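Local coordinates for periplasmic sugar-binding protein (Chloroflexus aurantiacus, PDB 4RXU) that probably binds sugars for uptake by an ABC transporter, and holds beta-D-glucopyranose between its two lobes, at residues A[89-94]-A[115-120]; A[129-134]-A[301-306]; A[98-103]-A[119-124]; A[34-39]-A[77-82]. All coordinates share one frame; numbering follows the deposited sequence.

Contact 1: residues A[89-94]-A[115-120]; sequences VLIICP and ISYDRL. With BGC (beta-D-glucopyranose), chain C.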
loop_
_atom_site.group_PDB
_atom_site.type_symbol
_atom_site.label_atom_id
_atom_site.label_comp_id
_atom_site.label_asym_id
_atom_site.label_seq_id
_atom_site.Cartn_x
_atom_site.Cartn_y
_atom_site.Cartn_z
ATOM N N VAL A 89 -3.867 17.992 -16.940
ATOM C CA VAL A 89 -4.109 17.224 -15.707
ATOM C C VAL A 89 -2.970 16.236 -15.546
ATOM O O VAL A 89 -2.637 15.507 -16.475
ATOM C CB VAL A 89 -5.423 16.419 -15.756
ATOM C CG1 VAL A 89 -5.642 15.665 -14.449
ATOM C CG2 VAL A 89 -6.635 17.307 -16.039
ATOM N N LEU A 90 -2.408 16.211 -14.345
ATOM C CA LEU A 90 -1.351 15.282 -13.961
ATOM C C LEU A 90 -1.937 14.279 -12.973
ATOM O O LEU A 90 -2.472 14.688 -11.938
ATOM C CB LEU A 90 -0.205 16.041 -13.289
ATOM C CG LEU A 90 0.928 15.190 -12.706
ATOM C CD1 LEU A 90 1.717 14.428 -13.766
ATOM C CD2 LEU A 90 1.811 16.087 -11.859
ATOM N N ILE A 91 -1.839 12.986 -13.291
ATOM C CA ILE A 91 -2.132 11.919 -12.320
ATOM C C ILE A 91 -0.771 11.388 -11.882
ATOM O O ILE A 91 0.010 10.894 -12.708
ATOM C CB ILE A 91 -2.956 10.801 -12.973
ATOM C CG1 ILE A 91 -4.338 11.322 -13.407
ATOM C CG2 ILE A 91 -3.081 9.609 -12.035
ATOM C CD1 ILE A 91 -4.985 10.444 -14.461
ATOM N N ILE A 92 -0.468 11.515 -10.594
ATOM C CA ILE A 92 0.885 11.224 -10.107
ATOM C C ILE A 92 0.893 10.453 -8.786
ATOM O O ILE A 92 0.303 10.903 -7.800
ATOM C CB ILE A 92 1.756 12.508 -9.977
ATOM C CG1 ILE A 92 3.138 12.158 -9.403
ATOM C CG2 ILE A 92 1.060 13.608 -9.166
ATOM C CD1 ILE A 92 4.151 13.268 -9.592
ATOM N N CYS A 93 1.578 9.304 -8.812
ATOM C CA CYS A 93 1.890 8.562 -7.621
ATOM C C CYS A 93 3.354 8.832 -7.262
ATOM O O CYS A 93 4.247 8.384 -7.971
ATOM C CB CYS A 93 1.634 7.084 -7.813
ATOM S SG CYS A 93 2.101 6.140 -6.372
ATOM N N PRO A 94 3.589 9.559 -6.142
ATOM C CA PRO A 94 4.931 9.942 -5.830
ATOM C C PRO A 94 5.782 8.812 -5.321
ATOM O O PRO A 94 5.314 7.939 -4.583
ATOM C CB PRO A 94 4.761 10.990 -4.715
ATOM C CG PRO A 94 3.457 10.662 -4.086
ATOM C CD PRO A 94 2.623 10.262 -5.273
ATOM N N ILE A 115 -3.673 15.522 -9.515
ATOM C CA ILE A 115 -4.372 14.421 -8.875
ATOM C C ILE A 115 -3.284 13.495 -8.320
ATOM O O ILE A 115 -2.601 12.775 -9.052
ATOM C CB ILE A 115 -5.238 13.641 -9.867
ATOM C CG1 ILE A 115 -6.259 14.570 -10.543
ATOM C CG2 ILE A 115 -5.915 12.469 -9.162
ATOM C CD1 ILE A 115 -7.148 13.890 -11.570
ATOM N N SER A 116 -3.118 13.524 -7.005
ATOM C CA SER A 116 -2.216 12.595 -6.357
ATOM C C SER A 116 -2.920 11.216 -6.402
ATOM O O SER A 116 -4.119 11.132 -6.175
ATOM C CB SER A 116 -1.958 13.069 -4.931
ATOM O OG SER A 116 -0.803 12.503 -4.340
ATOM N N TYR A 117 -2.163 10.179 -6.744
ATOM C CA TYR A 117 -2.710 8.887 -7.095
ATOM C C TYR A 117 -2.099 7.817 -6.204
ATOM O O TYR A 117 -0.889 7.626 -6.196
ATOM C CB TYR A 117 -2.397 8.576 -8.549
ATOM C CG TYR A 117 -2.955 7.244 -9.015
ATOM C CD1 TYR A 117 -4.286 7.084 -9.323
ATOM C CD2 TYR A 117 -2.130 6.144 -9.121
ATOM C CE1 TYR A 117 -4.786 5.856 -9.718
ATOM C CE2 TYR A 117 -2.612 4.924 -9.546
ATOM C CZ TYR A 117 -3.947 4.787 -9.827
ATOM O OH TYR A 117 -4.409 3.558 -10.222
ATOM N N ASP A 118 -2.975 7.156 -5.454
ATOM C CA ASP A 118 -2.659 6.091 -4.499
ATOM C C ASP A 118 -1.922 6.606 -3.273
ATOM O O ASP A 118 -2.346 6.348 -2.156
ATOM C CB ASP A 118 -1.894 4.918 -5.099
ATOM C CG ASP A 118 -1.873 3.758 -4.159
ATOM O OD1 ASP A 118 -2.874 3.005 -4.163
ATOM O OD2 ASP A 118 -0.901 3.635 -3.362
ATOM N N ARG A 119 -0.788 7.269 -3.494
ATOM C CA ARG A 119 0.032 7.860 -2.440
ATOM C C ARG A 119 -0.125 9.353 -2.494
ATOM O O ARG A 119 -0.336 9.931 -3.572
ATOM C CB ARG A 119 1.510 7.545 -2.653
ATOM C CG ARG A 119 1.848 6.087 -2.603
ATOM C CD ARG A 119 3.299 5.885 -2.976
ATOM N NE ARG A 119 3.704 4.509 -2.825
ATOM C CZ ARG A 119 4.873 4.029 -3.204
ATOM N NH1 ARG A 119 5.750 4.816 -3.814
ATOM N NH2 ARG A 119 5.154 2.759 -2.989
ATOM N N LEU A 120 -0.014 9.968 -1.323
ATOM C CA LEU A 120 -0.236 11.388 -1.172
ATOM C C LEU A 120 1.057 12.206 -1.261
ATOM O O LEU A 120 2.031 11.942 -0.569
ATOM C CB LEU A 120 -0.904 11.617 0.192
ATOM C CG LEU A 120 -1.407 13.023 0.513
ATOM C CD1 LEU A 120 -2.378 13.537 -0.541
ATOM C CD2 LEU A 120 -2.009 13.030 1.915
HETATM C C2 BGC C . 0.626 0.915 -2.197
HETATM C C3 BGC C . 0.617 -0.584 -1.970
HETATM C C4 BGC C . 1.945 -1.168 -2.430
HETATM C C5 BGC C . 3.124 -0.428 -1.797
HETATM C C6 BGC C . 4.468 -0.855 -2.342
HETATM C C1 BGC C . 1.795 1.415 -1.366
HETATM O O1 BGC C . 1.825 2.808 -1.259
HETATM O O2 BGC C . -0.620 1.469 -1.761
HETATM O O3 BGC C . -0.470 -1.135 -2.706
HETATM O O4 BGC C . 2.026 -2.531 -1.969
HETATM O O5 BGC C . 2.996 0.967 -1.995
HETATM O O6 BGC C . 4.491 -0.848 -3.771
#
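R119 and P94 lie alongside each other, pointing opposite ways. R119 CB touches the proline ring at CG and CD. Its CG stands anti to the carbonyl carbon (chi1 -63°), and the chain runs extended from CG to NE. R119 NH1 then meets P94 O at 3.2 Å in a nearly straight bond (171°), with the oxygen close to the guanidinium plane. On the way, R119 CD passes C93 SG at 3.6 Å. NH2 forms a salt bridge with E42. A leucine in place of R119 would probably leave P94 O without this N-H donor and the charge of E42 without its mate.

These residues follow the ends of strands 89-92 and 113-117, which helix 101-109 joins as a beta-alpha-beta unit in the N-terminal lobe of the periplasmic binding protein fold. The strands are parallel. I115 N donates to L90 O at 2.8 Å, and I92 N to I115 O at 2.9 Å. Y117 N approaches I92 O from above the carbonyl plane.

C93 CB lies at the edge of the Y117 ring, near its plane. The I91 side chain crosses that of Y117, with CG2 3.7 Å from Y117 CB. The hydroxyl of Y117 is hydrogen-bonded to D48. At the start of the pair, V89 CG1 meets I115 CD1 at 3.7 Å. S116 OG gives its proton to a lone pair of R119 O at 2.7 Å and accepts I121 N, which holds the turn. D118 OD2 accepts the glucose hydroxyl O2 at 2.7 Å.

Contact 2: residues A[129-134]-A[301-306]; sequences YYVTFD and RTLVQD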
loop_
_atom_site.group_PDB
_atom_site.type_symbol
_atom_site.label_atom_id
_atom_site.label_comp_id
_atom_site.label_asym_id
_atom_site.label_seq_id
_atom_site.Cartn_x
_atom_site.Cartn_y
_atom_site.Cartn_z
ATOM N N TYR A 129 -6.626 16.942 -5.898
ATOM C CA TYR A 129 -7.422 15.745 -5.513
ATOM C C TYR A 129 -6.480 14.628 -5.155
ATOM O O TYR A 129 -5.324 14.590 -5.617
ATOM C CB TYR A 129 -8.377 15.284 -6.645
ATOM C CG TYR A 129 -9.330 16.376 -6.991
ATOM C CD1 TYR A 129 -10.495 16.564 -6.250
ATOM C CD2 TYR A 129 -9.008 17.308 -7.982
ATOM C CE1 TYR A 129 -11.339 17.631 -6.509
ATOM C CE2 TYR A 129 -9.839 18.384 -8.241
ATOM C CZ TYR A 129 -11.005 18.534 -7.498
ATOM O OH TYR A 129 -11.880 19.564 -7.719
ATOM N N TYR A 130 -7.013 13.702 -4.383
ATOM C CA TYR A 130 -6.309 12.482 -4.012
ATOM C C TYR A 130 -7.210 11.255 -4.272
ATOM O O TYR A 130 -8.205 11.055 -3.580
ATOM C CB TYR A 130 -5.924 12.544 -2.537
ATOM C CG TYR A 130 -5.131 11.367 -2.013
ATOM C CD1 TYR A 130 -4.248 10.650 -2.804
ATOM C CD2 TYR A 130 -5.258 10.988 -0.689
ATOM C CE1 TYR A 130 -3.520 9.586 -2.277
ATOM C CE2 TYR A 130 -4.530 9.960 -0.139
ATOM C CZ TYR A 130 -3.646 9.255 -0.916
ATOM O OH TYR A 130 -2.934 8.244 -0.332
ATOM N N VAL A 131 -6.835 10.472 -5.260
ATOM C CA VAL A 131 -7.507 9.225 -5.585
ATOM C C VAL A 131 -6.769 8.129 -4.829
ATOM O O VAL A 131 -5.586 7.907 -5.024
ATOM C CB VAL A 131 -7.465 8.948 -7.101
ATOM C CG1 VAL A 131 -7.970 7.551 -7.420
ATOM C CG2 VAL A 131 -8.260 10.001 -7.857
ATOM N N THR A 132 -7.496 7.460 -3.946
ATOM C CA THR A 132 -6.889 6.555 -2.978
ATOM C C THR A 132 -7.810 5.410 -2.569
ATOM O O THR A 132 -9.041 5.521 -2.633
ATOM C CB THR A 132 -6.444 7.354 -1.716
ATOM O OG1 THR A 132 -5.703 6.525 -0.815
ATOM C CG2 THR A 132 -7.655 7.939 -0.944
ATOM N N PHE A 133 -7.187 4.329 -2.123
ATOM C CA PHE A 133 -7.890 3.344 -1.320
ATOM C C PHE A 133 -7.945 3.805 0.130
ATOM O O PHE A 133 -7.211 4.698 0.566
ATOM C CB PHE A 133 -7.208 1.991 -1.388
ATOM C CG PHE A 133 -7.185 1.389 -2.763
ATOM C CD1 PHE A 133 -8.346 0.941 -3.370
ATOM C CD2 PHE A 133 -5.979 1.278 -3.456
ATOM C CE1 PHE A 133 -8.303 0.383 -4.626
ATOM C CE2 PHE A 133 -5.942 0.714 -4.707
ATOM C CZ PHE A 133 -7.105 0.267 -5.284
ATOM N N ASP A 134 -8.810 3.184 0.911
ATOM C CA ASP A 134 -8.897 3.501 2.350
ATOM C C ASP A 134 -7.728 2.817 3.079
ATOM O O ASP A 134 -7.837 1.684 3.544
ATOM C CB ASP A 134 -10.228 2.999 2.896
ATOM C CG ASP A 134 -10.496 3.422 4.339
ATOM O OD1 ASP A 134 -9.554 3.792 5.077
ATOM O OD2 ASP A 134 -11.683 3.367 4.756
ATOM N N ARG A 301 -8.860 -1.602 -10.629
ATOM C CA ARG A 301 -9.770 -1.137 -11.687
ATOM C C ARG A 301 -10.572 0.096 -11.257
ATOM O O ARG A 301 -10.781 1.028 -12.034
ATOM C CB ARG A 301 -10.754 -2.244 -12.109
ATOM C CG ARG A 301 -10.074 -3.523 -12.547
ATOM C CD ARG A 301 -11.076 -4.625 -12.788
ATOM N NE ARG A 301 -11.772 -4.980 -11.564
ATOM C CZ ARG A 301 -12.697 -5.921 -11.469
ATOM N NH1 ARG A 301 -13.067 -6.608 -12.550
ATOM N NH2 ARG A 301 -13.269 -6.147 -10.292
ATOM N N THR A 302 -11.001 0.096 -9.994
ATOM C CA THR A 302 -11.761 1.228 -9.475
ATOM C C THR A 302 -10.869 2.463 -9.319
ATOM O O THR A 302 -11.279 3.568 -9.640
ATOM C CB THR A 302 -12.406 0.900 -8.123
ATOM O OG1 THR A 302 -13.191 -0.296 -8.274
ATOM C CG2 THR A 302 -13.299 2.041 -7.619
ATOM N N LEU A 303 -9.654 2.264 -8.826
ATOM C CA LEU A 303 -8.743 3.374 -8.594
ATOM C C LEU A 303 -8.435 4.050 -9.934
ATOM O O LEU A 303 -8.493 5.283 -10.064
ATOM C CB LEU A 303 -7.463 2.876 -7.924
ATOM C CG LEU A 303 -6.689 3.969 -7.168
ATOM C CD1 LEU A 303 -7.361 4.313 -5.851
ATOM C CD2 LEU A 303 -5.244 3.567 -6.929
ATOM N N VAL A 304 -8.121 3.233 -10.938
ATOM C CA VAL A 304 -7.815 3.730 -12.259
ATOM C C VAL A 304 -8.997 4.510 -12.827
ATOM O O VAL A 304 -8.836 5.619 -13.351
ATOM C CB VAL A 304 -7.405 2.563 -13.181
ATOM C CG1 VAL A 304 -7.616 2.896 -14.652
ATOM C CG2 VAL A 304 -5.960 2.161 -12.893
ATOM N N GLN A 305 -10.190 3.923 -12.760
ATOM C CA GLN A 305 -11.362 4.601 -13.335
ATOM C C GLN A 305 -11.661 5.899 -12.597
ATOM O O GLN A 305 -12.023 6.883 -13.215
ATOM C CB GLN A 305 -12.595 3.698 -13.374
ATOM C CG GLN A 305 -13.551 4.040 -14.521
ATOM C CD GLN A 305 -12.942 3.775 -15.895
ATOM O OE1 GLN A 305 -12.278 2.754 -16.123
ATOM N NE2 GLN A 305 -13.158 4.696 -16.810
ATOM N N ASP A 306 -11.504 5.894 -11.267
ATOM C CA ASP A 306 -11.711 7.109 -10.467
ATOM C C ASP A 306 -10.790 8.222 -10.931
ATOM O O ASP A 306 -11.198 9.363 -11.081
ATOM C CB ASP A 306 -11.531 6.835 -8.979
ATOM C CG ASP A 306 -12.745 6.205 -8.352
ATOM O OD1 ASP A 306 -13.817 6.114 -9.002
ATOM O OD2 ASP A 306 -12.614 5.821 -7.173
#
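L303 and F133 come together through their first torsions. L303 CG is anti to its backbone N (chi1 -158°), and F133 CG is anti to its carbonyl carbon (chi1 -63°). The contact is helix-on-sheet packing in the N-terminal lobe of a periplasmic binding protein. Helix 300-315 lies nearly antiparallel to strand 129-133, with axes of the short segments 8.3 Å apart. The chain between them builds the other sheet and then returns to this lobe.

L303 CD1 sits over the centre of the F133 ring, 3.9 Å from the centroid and 6° off the normal, a CH-pi contact. L303 CD2 meets F133 CE2 at 3.7 Å, and L303 CB lies 3.7 Å from F133 CZ. The leucine therefore meets the ring with both methyls and its CB. R44 of helix 44-59 and V340 of strand 332-343 also touch F133. The same L303 CD1 also reaches the backbone, 3.5 Å from T132 C. T132 points the other way, and its OG1 donates to a lone pair of F133 O.

V131 points at the helix and runs beside L303, the two side chains heading opposite ways. V131 CG1 meets L303 CD1 at 3.6 Å and, one turn further along the helix, D306 CB at 4.0 Å.

Contact 3: residues A[98-103]-A[119-124]; sequences TAAAAA and RLIRET. With BGC (beta-D-glucopyranose), chain C.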
loop_
_atom_site.group_PDB
_atom_site.type_symbol
_atom_site.label_atom_id
_atom_site.label_comp_id
_atom_site.label_asym_id
_atom_site.label_seq_id
_atom_site.Cartn_x
_atom_site.Cartn_y
_atom_site.Cartn_z
ATOM N N THR A 98 6.793 13.744 0.348
ATOM C CA THR A 98 7.224 15.086 0.683
ATOM C C THR A 98 8.101 15.662 -0.407
ATOM O O THR A 98 7.928 16.833 -0.788
ATOM C CB THR A 98 7.939 15.115 2.024
ATOM O OG1 THR A 98 6.991 14.781 3.037
ATOM C CG2 THR A 98 8.485 16.516 2.319
ATOM N N ALA A 99 9.023 14.853 -0.915
ATOM C CA ALA A 99 9.931 15.329 -1.964
ATOM C C ALA A 99 9.222 15.750 -3.230
ATOM O O ALA A 99 9.733 16.574 -3.971
ATOM C CB ALA A 99 10.949 14.281 -2.329
ATOM N N ALA A 100 8.046 15.177 -3.474
ATOM C CA ALA A 100 7.255 15.480 -4.682
ATOM C C ALA A 100 6.580 16.855 -4.642
ATOM O O ALA A 100 5.936 17.272 -5.621
ATOM C CB ALA A 100 6.196 14.393 -4.864
ATOM N N ALA A 101 6.697 17.561 -3.512
ATOM C CA ALA A 101 6.080 18.876 -3.428
ATOM C C ALA A 101 6.468 19.827 -4.576
ATOM O O ALA A 101 5.597 20.479 -5.181
ATOM C CB ALA A 101 6.339 19.515 -2.060
ATOM N N ALA A 102 7.756 19.903 -4.895
ATOM C CA ALA A 102 8.201 20.854 -5.934
ATOM C C ALA A 102 7.623 20.488 -7.301
ATOM O O ALA A 102 7.254 21.359 -8.086
ATOM C CB ALA A 102 9.718 20.957 -5.997
ATOM N N ALA A 103 7.510 19.192 -7.576
ATOM C CA ALA A 103 6.885 18.725 -8.813
ATOM C C ALA A 103 5.422 19.146 -8.935
ATOM O O ALA A 103 4.973 19.619 -9.999
ATOM C CB ALA A 103 7.026 17.213 -8.921
ATOM N N ARG A 119 -0.788 7.269 -3.494
ATOM C CA ARG A 119 0.032 7.860 -2.440
ATOM C C ARG A 119 -0.125 9.353 -2.494
ATOM O O ARG A 119 -0.336 9.931 -3.572
ATOM C CB ARG A 119 1.510 7.545 -2.653
ATOM C CG ARG A 119 1.848 6.087 -2.603
ATOM C CD ARG A 119 3.299 5.885 -2.976
ATOM N NE ARG A 119 3.704 4.509 -2.825
ATOM C CZ ARG A 119 4.873 4.029 -3.204
ATOM N NH1 ARG A 119 5.750 4.816 -3.814
ATOM N NH2 ARG A 119 5.154 2.759 -2.989
ATOM N N LEU A 120 -0.014 9.968 -1.323
ATOM C CA LEU A 120 -0.236 11.388 -1.172
ATOM C C LEU A 120 1.057 12.206 -1.261
ATOM O O LEU A 120 2.031 11.942 -0.569
ATOM C CB LEU A 120 -0.904 11.617 0.192
ATOM C CG LEU A 120 -1.407 13.023 0.513
ATOM C CD1 LEU A 120 -2.378 13.537 -0.541
ATOM C CD2 LEU A 120 -2.009 13.030 1.915
ATOM N N ILE A 121 1.048 13.216 -2.125
ATOM C CA ILE A 121 2.083 14.247 -2.126
ATOM C C ILE A 121 1.869 15.136 -0.915
ATOM O O ILE A 121 0.760 15.597 -0.665
ATOM C CB ILE A 121 2.026 15.101 -3.407
ATOM C CG1 ILE A 121 2.396 14.210 -4.594
ATOM C CG2 ILE A 121 2.991 16.273 -3.296
ATOM C CD1 ILE A 121 2.345 14.879 -5.947
ATOM N N ARG A 122 2.946 15.387 -0.181
ATOM C CA ARG A 122 2.897 16.101 1.085
ATOM C C ARG A 122 3.541 17.461 1.072
ATOM O O ARG A 122 4.338 17.771 0.195
ATOM C CB ARG A 122 3.537 15.249 2.176
ATOM C CG ARG A 122 2.733 13.990 2.470
ATOM C CD ARG A 122 3.350 13.218 3.618
ATOM N NE ARG A 122 3.008 13.814 4.918
ATOM C CZ ARG A 122 3.818 14.469 5.727
ATOM N NH1 ARG A 122 5.096 14.679 5.428
ATOM N NH2 ARG A 122 3.315 14.929 6.875
ATOM N N GLU A 123 3.151 18.265 2.057
ATOM C CA GLU A 123 3.834 19.527 2.419
ATOM C C GLU A 123 3.727 20.581 1.320
ATOM O O GLU A 123 4.649 21.368 1.062
ATOM C CB GLU A 123 5.287 19.275 2.803
ATOM C CG GLU A 123 5.485 18.361 4.009
ATOM C CD GLU A 123 4.736 18.771 5.276
ATOM O OE1 GLU A 123 4.250 19.910 5.392
ATOM O OE2 GLU A 123 4.641 17.924 6.189
ATOM N N THR A 124 2.569 20.589 0.685
ATOM C CA THR A 124 2.212 21.616 -0.292
ATOM C C THR A 124 0.722 21.713 -0.472
ATOM O O THR A 124 -0.014 20.737 -0.323
ATOM C CB THR A 124 2.844 21.415 -1.692
ATOM O OG1 THR A 124 2.403 22.467 -2.563
ATOM C CG2 THR A 124 2.493 20.084 -2.311
HETATM C C2 BGC C . 0.626 0.915 -2.197
HETATM C C3 BGC C . 0.617 -0.584 -1.970
HETATM C C4 BGC C . 1.945 -1.168 -2.430
HETATM C C5 BGC C . 3.124 -0.428 -1.797
HETATM C C6 BGC C . 4.468 -0.855 -2.342
HETATM C C1 BGC C . 1.795 1.415 -1.366
HETATM O O1 BGC C . 1.825 2.808 -1.259
HETATM O O2 BGC C . -0.620 1.469 -1.761
HETATM O O3 BGC C . -0.470 -1.135 -2.706
HETATM O O4 BGC C . 2.026 -2.531 -1.969
HETATM O O5 BGC C . 2.996 0.967 -1.995
HETATM O O6 BGC C . 4.491 -0.848 -3.771
#
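R122 bends back to T98 while gripping its own neighbour. The chain turns at chi3 (79°), which places NE, and the guanidinium follows toward the threonine. R122 NH1 donates to T98 OG1 at 3.1 Å, with the oxygen at the guanidinium edge and near its plane. The bond is bent (142°). R122 NH2 makes a salt bridge to E123 OE2 at 3.3 Å. The other carboxylate oxygen of E123 pairs with K330. E123 has a positive phi, and E123 CG lies 3.9 Å from T98 CG2.

Beyond T98 the packing rests on alanine methyls. A type I turn spans T98 to A101, ahead of the body of helix 101-109. A100 CB meets I121 CG1 at 3.8 Å. A101 CB lies 3.5 Å from R122 O and 3.9 Å from T124 CG2. T124 OG1 is hydrogen-bonded to E105 of the same helix.

At the start of the loop, R119 binds the sugar and takes no part in the alanine packing. R119 NE donates to glucose O1 and NH2 to the ring oxygen O5, each nearly straight. An alanine at R119 would probably leave O1 and O5 without these two donors and the sugar less firmly fixed in its orientation. R119 leads from the end of strand 113-117 into the glucose pocket. Loops at the C-terminal ends of parallel strands, such as this one, line the sugar cleft of the periplasmic binding protein fold.

Contact 4: residues A[34-39]-A[77-82]; sequences GIVLPT and ENVEAL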
loop_
_atom_site.group_PDB
_atom_site.type_symbol
_atom_site.label_atom_id
_atom_site.label_comp_id
_atom_site.label_asym_id
_atom_site.label_seq_id
_atom_site.Cartn_x
_atom_site.Cartn_y
_atom_site.Cartn_z
ATOM N N GLY A 34 -1.313 13.328 -18.239
ATOM C CA GLY A 34 -0.101 12.543 -18.098
ATOM C C GLY A 34 -0.173 11.783 -16.796
ATOM O O GLY A 34 -0.754 12.267 -15.814
ATOM N N ILE A 35 0.355 10.561 -16.820
ATOM C CA ILE A 35 0.374 9.681 -15.661
ATOM C C ILE A 35 1.812 9.416 -15.263
ATOM O O ILE A 35 2.619 9.050 -16.119
ATOM C CB ILE A 35 -0.328 8.347 -15.955
ATOM C CG1 ILE A 35 -1.823 8.581 -16.211
ATOM C CG2 ILE A 35 -0.164 7.359 -14.799
ATOM C CD1 ILE A 35 -2.522 7.383 -16.852
ATOM N N VAL A 36 2.132 9.623 -13.981
ATOM C CA VAL A 36 3.483 9.343 -13.476
ATOM C C VAL A 36 3.409 8.352 -12.345
ATOM O O VAL A 36 2.688 8.574 -11.371
ATOM C CB VAL A 36 4.235 10.630 -13.043
ATOM C CG1 VAL A 36 5.645 10.334 -12.510
ATOM C CG2 VAL A 36 4.338 11.600 -14.209
ATOM N N LEU A 37 4.111 7.235 -12.518
ATOM C CA LEU A 37 4.147 6.155 -11.502
ATOM C C LEU A 37 5.575 6.014 -10.986
ATOM O O LEU A 37 6.518 6.313 -11.701
ATOM C CB LEU A 37 3.641 4.844 -12.097
ATOM C CG LEU A 37 2.146 4.868 -12.489
ATOM C CD1 LEU A 37 1.824 3.570 -13.218
ATOM C CD2 LEU A 37 1.201 5.087 -11.301
ATOM N N PRO A 38 5.748 5.522 -9.746
ATOM C CA PRO A 38 7.041 5.737 -9.103
ATOM C C PRO A 38 8.152 4.798 -9.530
ATOM O O PRO A 38 9.306 5.225 -9.632
ATOM C CB PRO A 38 6.714 5.569 -7.615
ATOM C CG PRO A 38 5.541 4.618 -7.619
ATOM C CD PRO A 38 4.720 5.131 -8.771
ATOM N N THR A 39 7.822 3.534 -9.781
ATOM C CA THR A 39 8.840 2.536 -10.092
ATOM C C THR A 39 8.200 1.286 -10.659
ATOM O O THR A 39 7.075 0.954 -10.288
ATOM C CB THR A 39 9.692 2.170 -8.838
ATOM O OG1 THR A 39 10.685 1.204 -9.181
ATOM C CG2 THR A 39 8.838 1.621 -7.713
ATOM N N GLU A 77 11.464 15.601 -13.375
ATOM C CA GLU A 77 11.717 15.673 -14.809
ATOM C C GLU A 77 10.509 15.192 -15.606
ATOM O O GLU A 77 10.084 15.843 -16.561
ATOM C CB GLU A 77 12.953 14.850 -15.178
ATOM C CG GLU A 77 14.246 15.363 -14.566
ATOM C CD GLU A 77 15.467 14.977 -15.376
ATOM O OE1 GLU A 77 15.377 14.016 -16.169
ATOM O OE2 GLU A 77 16.519 15.633 -15.219
ATOM N N ASN A 78 9.961 14.049 -15.208
ATOM C CA ASN A 78 8.805 13.490 -15.871
ATOM C C ASN A 78 7.675 14.505 -15.903
ATOM O O ASN A 78 7.015 14.704 -16.940
ATOM C CB ASN A 78 8.335 12.218 -15.159
ATOM C CG ASN A 78 9.207 11.008 -15.422
ATOM O OD1 ASN A 78 9.150 10.031 -14.632
ATOM N ND2 ASN A 78 9.941 11.001 -16.514
ATOM N N VAL A 79 7.423 15.120 -14.753
ATOM C CA VAL A 79 6.378 16.142 -14.687
ATOM C C VAL A 79 6.709 17.287 -15.642
ATOM O O VAL A 79 5.845 17.768 -16.372
ATOM C CB VAL A 79 6.163 16.629 -13.248
ATOM C CG1 VAL A 79 5.228 17.826 -13.168
ATOM C CG2 VAL A 79 5.581 15.491 -12.430
ATOM N N GLU A 80 7.965 17.733 -15.631
ATOM C CA GLU A 80 8.332 18.857 -16.489
ATOM C C GLU A 80 8.152 18.523 -17.980
ATOM O O GLU A 80 7.693 19.368 -18.772
ATOM C CB GLU A 80 9.741 19.342 -16.164
ATOM C CG GLU A 80 9.839 19.906 -14.743
ATOM C CD GLU A 80 11.245 20.126 -14.240
ATOM O OE1 GLU A 80 12.144 19.358 -14.621
ATOM O OE2 GLU A 80 11.438 21.071 -13.432
ATOM N N ALA A 81 8.456 17.280 -18.350
ATOM C CA ALA A 81 8.308 16.828 -19.744
ATOM C C ALA A 81 6.845 16.844 -20.136
ATOM O O ALA A 81 6.493 17.255 -21.231
ATOM C CB ALA A 81 8.864 15.436 -19.918
ATOM N N LEU A 82 5.983 16.413 -19.215
ATOM C CA LEU A 82 4.555 16.351 -19.509
ATOM C C LEU A 82 3.963 17.760 -19.630
ATOM O O LEU A 82 3.137 18.031 -20.498
ATOM C CB LEU A 82 3.839 15.558 -18.425
ATOM C CG LEU A 82 4.126 14.052 -18.492
ATOM C CD1 LEU A 82 3.603 13.360 -17.231
ATOM C CD2 LEU A 82 3.579 13.392 -19.757
#
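N78 is the first residue of segment 77-82 to meet the strand, and it crosses V36. Its CB lies 4.2 Å from V36 CG2. The side chain also reaches L66 of strand 61-67.

V79 follows and touches more lightly. V79 CG2 is 4.5 Å from V36 CG2. It also packs on L90 and I92 of the neighbouring strand 89-92. The valine therefore bridges two neighbouring strands from the helix side.

One turn on from N78, L82 makes the closest contact. L82 and V36 lie side by side with their ends turned opposite ways, and L82 CD1 is 3.6 Å from V36 CG2. V36 CG2 is anti to the carbonyl carbon and beside the backbone N, which turns this methyl to the helix, where L82 CD1 and N78 CB both come near it. The leucine also lies over G34. L82 CD1 is 3.9 Å and L82 CD2 4.1 Å from G34 CA. A beta carbon on G34 would stand only about 2.6 Å from L82 CD1, so a side chain here would probably collide with the leucine. I87 and E64 also touch L82.

No hydrogen bond joins the two segments, and every touching residue is buried. The helix runs antiparallel to the strand, with axes of the short segments 9.3 Å apart. Helix 72-84 connects strands 61-67 and 89-92, which flank strand 29-37 in the sheet. It thus passes over the strand between them, a beta-alpha-beta crossover of the Rossmann-like lobe of periplasmic binding proteins.

In the fold
Contact 1 is the hub, with its centre about 10 Å from the centre of each other contact. All four lie in the lobe built on the larger sheet. Strands 29-37, 89-92, 113-117 and 129-133 are successive neighbours in it. Contact 4 joins contact 1 through I91 N to G34 O and V36 N to I91 O, both 2.8 Å. Contact 2 joins it through D118 N to V131 O, also 2.8 Å. Helices 72-84 and 300-315 cover opposite faces of this sheet, and the centres of contacts 2 and 4 are about 18 Å apart. Contacts 1 and 3 share R119 and both reach the glucose, whereas the side chain of F133 in contact 2 is about 6 Å from the sugar.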